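Local coordinates for putative short-chain dehydrogenase/reductase (Burkholderia xenovorans, PDB 5JY1), which binds NAD and probably works as an NAD(P)-dependent oxidoreductase of the short-chain dehydrogenase/reductase family, perhaps as a 3-oxoacyl-[acyl-carrier-protein] reductase, at residues A[28-32]-A[54-58]; A[37-41]-A[63-67]; A[94-98]-A[126-131]; A[105-111]-A[159-163]. All coordinates share one frame. Residue numbers count along the deposited sequence, not the author numbering.

Interactions 1 and 2 belong to the first half of the Rossmann fold and touch each other: helices 25-36 and 48-60 pack side by side in interaction 1, and strands 40-45 and 64-69 pair in interaction 2. Both are partly buried; interaction 1 sets an aliphatic layer against the sheet beneath an Arg-Glu network, whereas interaction 2 rests mainly on backbone hydrogen bonds. Interaction 3 is buried, about 18 Å from each between centres, and joins the same sheet to helix 113-141 through Leu95 and Asn97 against Ala130, Thr127 and Met131, with two bridging waters. Interaction 4 lies farthest out; a lysine ties a loop to the start of helix 162-182, and both meet the second subunit, as does interaction 3.

Interaction 1. Residues A[28-32]-A[54-58]; sequences RGVAR and VEQEI
Glu57, Arg32 and Arg28 carry the largest buried areas here, and they make a salt-bridge network over two neighbouring helices. Build 28-32 and 54-58 as regular alpha-helix running the same way, with axes 10.3 Å apart at closest approach and a crossing angle of -29°. Arg28 is nearest Val54 (CA-CA 6.7 Å) and Arg32 nearest Ile58 (CA-CA 5.9 Å). Glu57, with chi1 m and chi2 t, points toward the first helix and sets its OE1 between the two guanidinium groups. Arg32 NH1 donates to Glu57 OE1 at 2.9 Å, from a side chain folded as m, t, p; its NE forms a further salt bridge with Glu228. Arg28 is extended instead, with its first three chi angles t, and reaches the same carboxylate through weak bonds: NE and NH2 each lie 3.1 Å from Glu57 OE1, and NH2 lies 3.4 Å from Glu57 OE2. Its aliphatic part rests on Val54, CG to CG2 at 3.8 Å. Beneath the charges Ala31 closes the apolar side, its CB 4.1 Å from Ile58 CD1 and 4.3 Å from Val54 CG1. Ala31, Val54 and Ile58 all also touch Ile43 of strand 40-45, so the charged layer lies outward and the aliphatic layer faces the sheet. Neighbouring helices running the same way over one side of a parallel sheet are characteristic of three-layer alpha/beta folds, here the Rossmann fold of the SDR family.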
# COMPACT_ATOMS: atom_id res chain seq x y z
N ARG A 28 22.88 5.93 16.67
CA ARG A 28 23.27 6.40 17.99
C ARG A 28 22.06 6.71 18.86
O ARG A 28 22.03 6.38 20.05
CB ARG A 28 24.15 7.65 17.86
CG ARG A 28 24.38 8.38 19.17
CD ARG A 28 25.29 9.58 18.97
NE ARG A 28 25.52 10.31 20.21
CZ ARG A 28 24.71 11.26 20.68
NH1 ARG A 28 23.61 11.59 20.01
NH2 ARG A 28 25.00 11.87 21.82
N GLY A 29 21.04 7.35 18.27
CA GLY A 29 19.85 7.65 19.03
C GLY A 29 19.12 6.40 19.48
O GLY A 29 18.64 6.31 20.61
N VAL A 30 19.04 5.40 18.59
CA VAL A 30 18.43 4.12 18.95
C VAL A 30 19.24 3.43 20.05
O VAL A 30 18.68 2.93 21.03
CB VAL A 30 18.28 3.23 17.71
CG1 VAL A 30 17.82 1.84 18.10
CG2 VAL A 30 17.29 3.86 16.72
N ALA A 31 20.57 3.39 19.90
CA ALA A 31 21.40 2.73 20.90
C ALA A 31 21.23 3.36 22.27
O ALA A 31 21.12 2.65 23.28
CB ALA A 31 22.87 2.76 20.47
N ARG A 32 21.23 4.70 22.34
CA ARG A 32 21.05 5.37 23.63
C ARG A 32 19.66 5.11 24.20
O ARG A 32 19.51 4.92 25.42
CB ARG A 32 21.31 6.87 23.47
CG ARG A 32 22.79 7.23 23.34
CD ARG A 32 22.99 8.63 22.82
NE ARG A 32 22.30 9.62 23.65
CZ ARG A 32 22.90 10.37 24.57
NH1 ARG A 32 24.20 10.27 24.78
NH2 ARG A 32 22.18 11.23 25.28
N VAL A 54 29.90 6.41 21.84
CA VAL A 54 28.53 6.03 22.18
C VAL A 54 28.51 4.96 23.27
O VAL A 54 27.67 5.00 24.17
CB VAL A 54 27.77 5.58 20.92
CG1 VAL A 54 26.37 5.11 21.28
CG2 VAL A 54 27.71 6.72 19.92
N GLU A 55 29.43 3.99 23.19
CA GLU A 55 29.57 3.02 24.28
C GLU A 55 29.73 3.73 25.62
O GLU A 55 29.05 3.42 26.60
CB GLU A 55 30.77 2.10 24.01
CG GLU A 55 31.19 1.24 25.20
CD GLU A 55 32.64 0.76 25.10
OE1 GLU A 55 32.88 -0.36 24.62
OE2 GLU A 55 33.55 1.52 25.51
N GLN A 56 30.63 4.72 25.67
CA GLN A 56 30.87 5.43 26.92
C GLN A 56 29.68 6.29 27.32
O GLN A 56 29.41 6.43 28.52
CB GLN A 56 32.14 6.28 26.78
CG GLN A 56 33.41 5.46 26.59
CD GLN A 56 33.76 4.65 27.83
OE1 GLN A 56 33.92 5.20 28.92
NE2 GLN A 56 33.88 3.34 27.66
N GLU A 57 28.97 6.87 26.35
CA GLU A 57 27.77 7.64 26.68
C GLU A 57 26.74 6.76 27.38
O GLU A 57 26.15 7.16 28.40
CB GLU A 57 27.16 8.25 25.41
CG GLU A 57 27.89 9.49 24.91
CD GLU A 57 27.41 9.95 23.54
OE1 GLU A 57 26.38 9.44 23.05
OE2 GLU A 57 28.08 10.82 22.95
N ILE A 58 26.50 5.56 26.85
CA ILE A 58 25.51 4.67 27.45
C ILE A 58 25.94 4.26 28.85
O ILE A 58 25.11 4.21 29.77
CB ILE A 58 25.29 3.44 26.54
CG1 ILE A 58 24.56 3.86 25.26
CG2 ILE A 58 24.55 2.35 27.29
CD1 ILE A 58 24.59 2.82 24.15

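Interaction 2. Residues A[37-41]-A[63-67]; sequences EGAAV and GRSLF
Arg64 curls back over the neighbouring strand and the turn before it, and buries the most surface in this pairing of parallel strands. In the conformer given here (a second is deposited), m, t, m over the first three chi angles bring NH1 to Gly38 O at 3.2 Å as a hydrogen bond and lay one guanidinium face over Ala40, with CB 3.9 Å from Arg64 NH2. Ser65 OG donates to Val41 O at 2.9 Å. The same carbonyl accepts Leu66 N at 3.0 Å, while Val41 N donates to Arg64 O at 3.0 Å. Val41 and Ser65, both with chi1 t, therefore sit in register, CA-CA 4.6 Å, with their side chains on one face of the sheet. Just before strand 40-45, a water bridges the backbones, 2.6 Å from Ala39 O and 3.0 Å from Arg64 N. Gly38 (phi 95°, psi 1°) is the C-prime residue of the Schellman motif ending helix 25-36. These strands, with helix 48-60 between them, form a beta-alpha-beta unit at the edge of this chain's sheet: Ser65 touches Ile58 of that helix, whereas Ala40 and Leu66 meet Phe89 of helix 75-89.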
# COMPACT_ATOMS: atom_id res chain seq x y z
N GLU A 37 16.45 1.84 28.37
CA GLU A 37 15.42 0.84 28.65
C GLU A 37 15.99 -0.46 29.21
O GLU A 37 15.25 -1.44 29.33
CB GLU A 37 14.58 0.56 27.40
CG GLU A 37 13.79 1.76 26.92
CD GLU A 37 12.76 2.24 27.92
OE1 GLU A 37 12.24 1.41 28.71
OE2 GLU A 37 12.47 3.45 27.93
N GLY A 38 17.28 -0.49 29.56
CA GLY A 38 17.85 -1.63 30.25
C GLY A 38 18.52 -2.67 29.38
O GLY A 38 19.00 -3.67 29.92
N ALA A 39 18.56 -2.48 28.07
CA ALA A 39 19.23 -3.45 27.22
C ALA A 39 20.73 -3.23 27.27
O ALA A 39 21.21 -2.12 27.47
CB ALA A 39 18.74 -3.33 25.77
N ALA A 40 21.48 -4.33 27.10
CA ALA A 40 22.91 -4.26 26.85
C ALA A 40 23.08 -4.07 25.35
O ALA A 40 22.53 -4.84 24.56
CB ALA A 40 23.61 -5.53 27.33
N VAL A 41 23.79 -3.02 24.95
CA VAL A 41 23.80 -2.61 23.55
C VAL A 41 25.20 -2.79 22.97
O VAL A 41 26.15 -2.16 23.43
CB VAL A 41 23.34 -1.16 23.39
CG1 VAL A 41 23.17 -0.85 21.91
CG2 VAL A 41 22.01 -0.93 24.14
N GLY A 63 23.78 2.65 31.80
CA GLY A 63 23.45 1.47 31.03
C GLY A 63 24.65 0.56 30.80
O GLY A 63 25.74 0.78 31.32
N ARG A 64 24.42 -0.49 30.01
CA ARG A 64 25.46 -1.43 29.63
C ARG A 64 25.65 -1.39 28.12
O ARG A 64 24.68 -1.38 27.36
CB ARG A 64 25.12 -2.86 30.07
CG ARG A 64 25.32 -3.12 31.56
CD ARG A 64 24.75 -4.48 31.92
NE ARG A 64 23.34 -4.54 31.55
CZ ARG A 64 22.72 -5.64 31.13
NH1 ARG A 64 21.43 -5.60 30.81
NH2 ARG A 64 23.40 -6.78 31.00
N SER A 65 26.91 -1.37 27.70
CA SER A 65 27.22 -1.27 26.28
C SER A 65 28.62 -1.83 26.02
O SER A 65 29.45 -1.88 26.93
CB SER A 65 27.12 0.18 25.79
OG SER A 65 27.28 0.28 24.39
N LEU A 66 28.85 -2.24 24.78
CA LEU A 66 30.18 -2.66 24.34
C LEU A 66 30.35 -2.26 22.89
O LEU A 66 29.56 -2.66 22.02
CB LEU A 66 30.38 -4.17 24.50
CG LEU A 66 31.76 -4.69 24.07
CD1 LEU A 66 32.85 -4.16 24.99
CD2 LEU A 66 31.79 -6.20 24.03
N PHE A 67 31.39 -1.48 22.61
CA PHE A 67 31.76 -1.20 21.24
C PHE A 67 32.46 -2.41 20.64
O PHE A 67 33.40 -2.95 21.24
CB PHE A 67 32.68 0.02 21.15
CG PHE A 67 33.39 0.13 19.83
CD1 PHE A 67 32.70 0.48 18.68
CD2 PHE A 67 34.74 -0.16 19.73
CE1 PHE A 67 33.34 0.57 17.46
CE2 PHE A 67 35.40 -0.07 18.51
CZ PHE A 67 34.69 0.30 17.37
O HOH W 1 21.41 -0.62 29.59

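Interaction 3. Residues A[94-98]-A[126-131]; sequences ILVNN and ATWWAM. With NAD (nicotinamide-adenine-dinucleotide), chain E.
This is a buried strand-on-helix contact in the middle of the Rossmann fold, where strand 94-97 of the central parallel sheet is covered by the long helix 113-141. The segments run almost antiparallel: their axes make 171° and approach to 9.2 Å, with Asn97 nearest Thr127 (CA-CA 5.8 Å) and Leu95 nearest Met131 (CA-CA 7.5 Å). Alternate residues of the extended chain, Leu95 and Asn97, point at the helix. Leu95, with chi1 t and chi2 p, places CD2 3.8 Å from Ala130 CB and 4.2 Å from Met131 CG. Asn97 has chi1 m, and the small Ala130 lets it come close, OD1 to CB being 3.3 Å; its ND2 is hydrogen-bonded to Asn148 on strand 144-149. No direct hydrogen bond joins the two segments, and waters supply the polar link. One lies 2.7 Å from Asn97 OD1 and makes a weak bond to Ala126 O at 3.0 Å. Thr127, whose OG1 is also hydrogen-bonded to Ser123 O, shares the other with the Asn97 backbone. On its far side the helix reaches the second subunit, Trp128 and Trp129 both bonding to Asp113 of that chain. At Asn98 the backbone meets the cofactor, as in the NNAG motif of classical SDR enzymes, whose first two residues Asn97 and Asn98 match: NAD O3D donates to Asn98 O at 3.0 Å.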
# COMPACT_ATOMS: atom_id res chain seq x y z
N ILE A 94 17.84 -8.72 20.08
CA ILE A 94 17.35 -7.59 19.28
C ILE A 94 18.43 -7.20 18.28
O ILE A 94 19.57 -6.93 18.67
CB ILE A 94 17.01 -6.38 20.17
CG1 ILE A 94 15.94 -6.72 21.21
CG2 ILE A 94 16.65 -5.15 19.31
CD1 ILE A 94 16.02 -5.84 22.45
N LEU A 95 18.07 -7.13 17.00
CA LEU A 95 18.99 -6.69 15.95
C LEU A 95 18.40 -5.47 15.24
O LEU A 95 17.25 -5.51 14.80
CB LEU A 95 19.25 -7.80 14.94
CG LEU A 95 20.04 -7.42 13.68
CD1 LEU A 95 21.49 -7.09 14.01
CD2 LEU A 95 19.97 -8.55 12.65
N VAL A 96 19.20 -4.40 15.12
CA VAL A 96 18.80 -3.20 14.40
C VAL A 96 19.79 -2.97 13.27
O VAL A 96 20.99 -2.75 13.52
CB VAL A 96 18.74 -1.97 15.33
CG1 VAL A 96 18.32 -0.72 14.53
CG2 VAL A 96 17.79 -2.22 16.48
N ASN A 97 19.31 -3.02 12.03
CA ASN A 97 20.15 -2.91 10.84
C ASN A 97 20.05 -1.48 10.32
O ASN A 97 19.14 -1.13 9.57
CB ASN A 97 19.74 -3.94 9.79
CG ASN A 97 20.04 -5.36 10.24
OD1 ASN A 97 21.17 -5.68 10.61
ND2 ASN A 97 19.02 -6.21 10.25
N ASN A 98 21.00 -0.65 10.73
CA ASN A 98 20.89 0.79 10.55
C ASN A 98 22.00 1.40 9.71
O ASN A 98 21.79 2.47 9.13
CB ASN A 98 20.84 1.45 11.95
CG ASN A 98 21.13 2.92 11.92
OD1 ASN A 98 20.21 3.74 11.79
ND2 ASN A 98 22.40 3.28 12.07
N ALA A 126 24.31 -6.43 3.96
CA ALA A 126 24.56 -6.26 5.39
C ALA A 126 23.38 -6.72 6.22
O ALA A 126 23.56 -7.38 7.26
CB ALA A 126 24.87 -4.79 5.68
N THR A 127 22.16 -6.36 5.81
CA THR A 127 20.96 -6.78 6.53
C THR A 127 20.77 -8.29 6.45
O THR A 127 20.50 -8.95 7.46
CB THR A 127 19.74 -6.04 5.97
OG1 THR A 127 19.88 -4.64 6.24
CG2 THR A 127 18.46 -6.54 6.59
N TRP A 128 20.90 -8.84 5.24
CA TRP A 128 20.82 -10.29 5.03
C TRP A 128 21.78 -11.06 5.93
O TRP A 128 21.39 -12.01 6.60
CB TRP A 128 21.10 -10.57 3.55
CG TRP A 128 21.31 -12.01 3.08
CD1 TRP A 128 22.49 -12.68 3.01
CD2 TRP A 128 20.31 -12.88 2.52
NE1 TRP A 128 22.29 -13.93 2.47
CE2 TRP A 128 20.96 -14.08 2.16
CE3 TRP A 128 18.94 -12.76 2.28
CZ2 TRP A 128 20.28 -15.15 1.59
CZ3 TRP A 128 18.27 -13.83 1.73
CH2 TRP A 128 18.93 -15.00 1.39
N TRP A 129 23.06 -10.66 5.93
CA TRP A 129 24.06 -11.38 6.72
C TRP A 129 23.76 -11.27 8.21
O TRP A 129 23.88 -12.25 8.96
CB TRP A 129 25.45 -10.84 6.43
CG TRP A 129 26.01 -11.23 5.10
CD1 TRP A 129 25.84 -12.42 4.46
CD2 TRP A 129 26.83 -10.42 4.25
NE1 TRP A 129 26.52 -12.40 3.25
CE2 TRP A 129 27.13 -11.18 3.11
CE3 TRP A 129 27.33 -9.11 4.35
CZ2 TRP A 129 27.91 -10.69 2.06
CZ3 TRP A 129 28.11 -8.63 3.31
CH2 TRP A 129 28.39 -9.42 2.18
N ALA A 130 23.39 -10.07 8.67
CA ALA A 130 23.16 -9.89 10.09
C ALA A 130 21.91 -10.63 10.55
O ALA A 130 21.91 -11.24 11.63
CB ALA A 130 23.07 -8.41 10.43
N MET A 131 20.84 -10.60 9.74
CA MET A 131 19.63 -11.34 10.09
C MET A 131 19.90 -12.83 10.23
O MET A 131 19.47 -13.46 11.20
CB MET A 131 18.54 -11.11 9.04
CG MET A 131 17.98 -9.71 9.10
SD MET A 131 16.79 -9.37 7.79
CE MET A 131 15.59 -10.64 8.07
PA NAD E . 24.32 8.39 9.28
O1A NAD E . 25.06 8.68 8.01
O2A NAD E . 24.14 9.62 10.17
O5B NAD E . 25.07 7.18 10.15
C5B NAD E . 25.51 6.08 9.43
C4B NAD E . 26.35 5.16 10.40
O4B NAD E . 26.66 4.08 9.76
C3B NAD E . 27.71 5.89 10.71
O3B NAD E . 27.97 5.84 12.08
C2B NAD E . 28.71 5.09 9.92
O2B NAD E . 30.10 5.24 10.49
C1B NAD E . 28.23 3.86 10.03
N9A NAD E . 28.76 3.00 8.99
C8A NAD E . 28.99 3.34 7.72
N7A NAD E . 29.48 2.29 7.09
C5A NAD E . 29.54 1.28 7.97
C6A NAD E . 29.99 -0.03 7.83
N6A NAD E . 30.51 -0.84 6.74
N1A NAD E . 29.96 -0.85 8.86
C2A NAD E . 29.49 -0.40 10.07
N3A NAD E . 29.07 0.88 10.23
C4A NAD E . 29.10 1.72 9.15
O3 NAD E . 22.85 7.76 8.88
PN NAD E . 21.37 8.18 9.42
O1N NAD E . 20.95 9.48 8.73
O2N NAD E . 21.30 8.36 10.94
O5D NAD E . 20.34 6.99 8.90
C5D NAD E . 20.35 5.74 9.58
C4D NAD E . 19.36 4.75 8.88
O4D NAD E . 18.19 5.34 8.67
C3D NAD E . 19.92 4.39 7.50
O3D NAD E . 19.64 3.11 7.18
C2D NAD E . 19.15 5.36 6.56
O2D NAD E . 19.21 4.79 5.19
C1D NAD E . 17.94 5.39 7.07
N1N NAD E . 17.23 6.62 6.76
C2N NAD E . 17.50 7.78 7.42
C3N NAD E . 16.82 8.95 7.11
C7N NAD E . 17.12 10.25 7.83
O7N NAD E . 16.39 11.22 7.69
N7N NAD E . 18.25 10.35 8.67
C4N NAD E . 15.85 8.94 6.14
C5N NAD E . 15.57 7.79 5.49
C6N NAD E . 16.26 6.61 5.80
O HOH W 2 18.05 -2.54 7.23
O HOH W 3 23.49 -5.27 9.33

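Interaction 4. Residues A[105-111]-A[159-163]; sequences NVLLEEK and WLHGD
Lys111 NZ makes the strongest bonds here: a salt bridge to Asp163 OD1 at 2.8 Å and a hydrogen bond to Leu160 O at 2.9 Å. It thereby ties the loop before helix 113-141 to the start of helix 162-182, the helix that carries Tyr164 and Lys168, the YxxxK motif of the SDR family, both of which bind NAD here. Lys111 points toward the other segment and reaches it with chi1 and chi2 m, then chi3 and chi4 t; NZ also bonds to Pro104 O. Asp163 takes chi1 p, and its OD2 is held by Thr103 and Thr119. His161 occupies the N-cap position, its ND1 bonded to Asp153. Next to it, Gly162 N donates to a water at 2.9 Å, which lies 3.0 Å from Val106 O. The two backbones lie close at Val106 and Leu160 (CA-CA 4.6 Å), where Leu160 adopts positive phi (75°) and its CA comes within 3.2 Å of Val106 O in a CH...O contact. At Gly162 a CB would clash with Leu108 CD1, which lies 4.1 Å from Gly162 CA. Glu181 of the second subunit bonds to both Leu108 N and Leu160 N, so the two segments share a partner across the interface. The packing is completed by an apolar cluster: Leu107 CD2 lies 3.9 Å from Leu160 CD2 and meets the edge of the Trp159 ring at CE3, also at 3.9 Å.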
# COMPACT_ATOMS: atom_id res chain seq x y z
N ASN A 105 24.73 11.91 -5.34
CA ASN A 105 23.36 12.26 -5.75
C ASN A 105 23.40 12.69 -7.20
O ASN A 105 23.67 13.84 -7.53
CB ASN A 105 22.81 13.38 -4.87
CG ASN A 105 22.79 13.01 -3.41
OD1 ASN A 105 22.44 11.88 -3.06
ND2 ASN A 105 23.16 13.96 -2.56
N VAL A 106 23.14 11.73 -8.10
CA VAL A 106 23.21 11.96 -9.54
C VAL A 106 21.99 11.31 -10.18
O VAL A 106 21.36 10.43 -9.61
CB VAL A 106 24.51 11.40 -10.18
CG1 VAL A 106 25.74 12.15 -9.66
CG2 VAL A 106 24.64 9.90 -9.92
N LEU A 107 21.68 11.77 -11.39
CA LEU A 107 20.54 11.22 -12.13
C LEU A 107 20.71 9.72 -12.36
O LEU A 107 21.83 9.21 -12.41
CB LEU A 107 20.39 11.93 -13.47
CG LEU A 107 20.11 13.43 -13.38
CD1 LEU A 107 20.30 14.07 -14.74
CD2 LEU A 107 18.70 13.70 -12.87
N LEU A 108 19.58 9.03 -12.50
CA LEU A 108 19.59 7.57 -12.55
C LEU A 108 20.49 7.06 -13.67
O LEU A 108 21.24 6.09 -13.48
CB LEU A 108 18.17 7.05 -12.72
CG LEU A 108 17.97 5.54 -12.86
CD1 LEU A 108 18.47 4.80 -11.63
CD2 LEU A 108 16.49 5.24 -13.13
N GLU A 109 20.41 7.68 -14.85
CA GLU A 109 21.26 7.26 -15.97
C GLU A 109 22.73 7.59 -15.74
O GLU A 109 23.58 7.09 -16.48
CB GLU A 109 20.77 7.87 -17.29
CG GLU A 109 20.92 9.39 -17.40
CD GLU A 109 19.69 10.15 -16.91
OE1 GLU A 109 19.51 11.31 -17.31
OE2 GLU A 109 18.91 9.58 -16.12
N GLU A 110 23.05 8.40 -14.73
CA GLU A 110 24.43 8.72 -14.40
C GLU A 110 24.99 7.92 -13.22
O GLU A 110 26.21 7.96 -13.00
CB GLU A 110 24.56 10.22 -14.10
CG GLU A 110 24.33 11.09 -15.33
CD GLU A 110 24.41 12.57 -15.04
OE1 GLU A 110 25.10 12.95 -14.07
OE2 GLU A 110 23.78 13.35 -15.79
N LYS A 111 24.14 7.22 -12.47
CA LYS A 111 24.63 6.24 -11.50
C LYS A 111 25.49 5.20 -12.22
O LYS A 111 25.25 4.87 -13.39
CB LYS A 111 23.48 5.53 -10.79
CG LYS A 111 22.57 6.43 -9.95
CD LYS A 111 23.19 6.78 -8.61
CE LYS A 111 22.25 7.66 -7.78
NZ LYS A 111 22.76 7.87 -6.39
N TRP A 159 14.30 11.46 -6.58
CA TRP A 159 15.34 11.79 -7.55
C TRP A 159 16.73 11.66 -6.93
O TRP A 159 16.94 11.95 -5.75
CB TRP A 159 15.18 13.22 -8.06
CG TRP A 159 14.01 13.50 -8.96
CD1 TRP A 159 12.69 13.58 -8.60
CD2 TRP A 159 14.06 13.81 -10.36
NE1 TRP A 159 11.92 13.89 -9.70
CE2 TRP A 159 12.74 14.04 -10.79
CE3 TRP A 159 15.10 13.90 -11.30
CZ2 TRP A 159 12.42 14.35 -12.12
CZ3 TRP A 159 14.79 14.21 -12.62
CH2 TRP A 159 13.46 14.44 -13.01
N LEU A 160 17.68 11.23 -7.76
CA LEU A 160 19.12 11.18 -7.48
C LEU A 160 19.50 10.06 -6.53
O LEU A 160 20.69 9.93 -6.21
CB LEU A 160 19.65 12.51 -6.91
CG LEU A 160 19.28 13.80 -7.65
CD1 LEU A 160 19.93 15.02 -6.98
CD2 LEU A 160 19.68 13.73 -9.12
N HIS A 161 18.54 9.23 -6.10
CA HIS A 161 18.78 8.17 -5.12
C HIS A 161 18.41 6.79 -5.67
O HIS A 161 18.08 5.89 -4.90
CB HIS A 161 17.99 8.43 -3.84
CG HIS A 161 18.41 9.67 -3.11
ND1 HIS A 161 17.69 10.18 -2.05
CD2 HIS A 161 19.48 10.49 -3.27
CE1 HIS A 161 18.29 11.26 -1.59
NE2 HIS A 161 19.38 11.47 -2.32
N GLY A 162 18.47 6.62 -7.00
CA GLY A 162 17.94 5.40 -7.61
C GLY A 162 18.51 4.11 -7.03
O GLY A 162 17.78 3.14 -6.82
N ASP A 163 19.82 4.09 -6.76
CA ASP A 163 20.44 2.89 -6.20
C ASP A 163 19.96 2.64 -4.77
O ASP A 163 19.63 1.51 -4.40
CB ASP A 163 21.97 2.99 -6.27
CG ASP A 163 22.52 4.28 -5.65
OD1 ASP A 163 21.82 5.31 -5.60
OD2 ASP A 163 23.68 4.27 -5.20
O HOH W 4 19.20 8.36 -9.26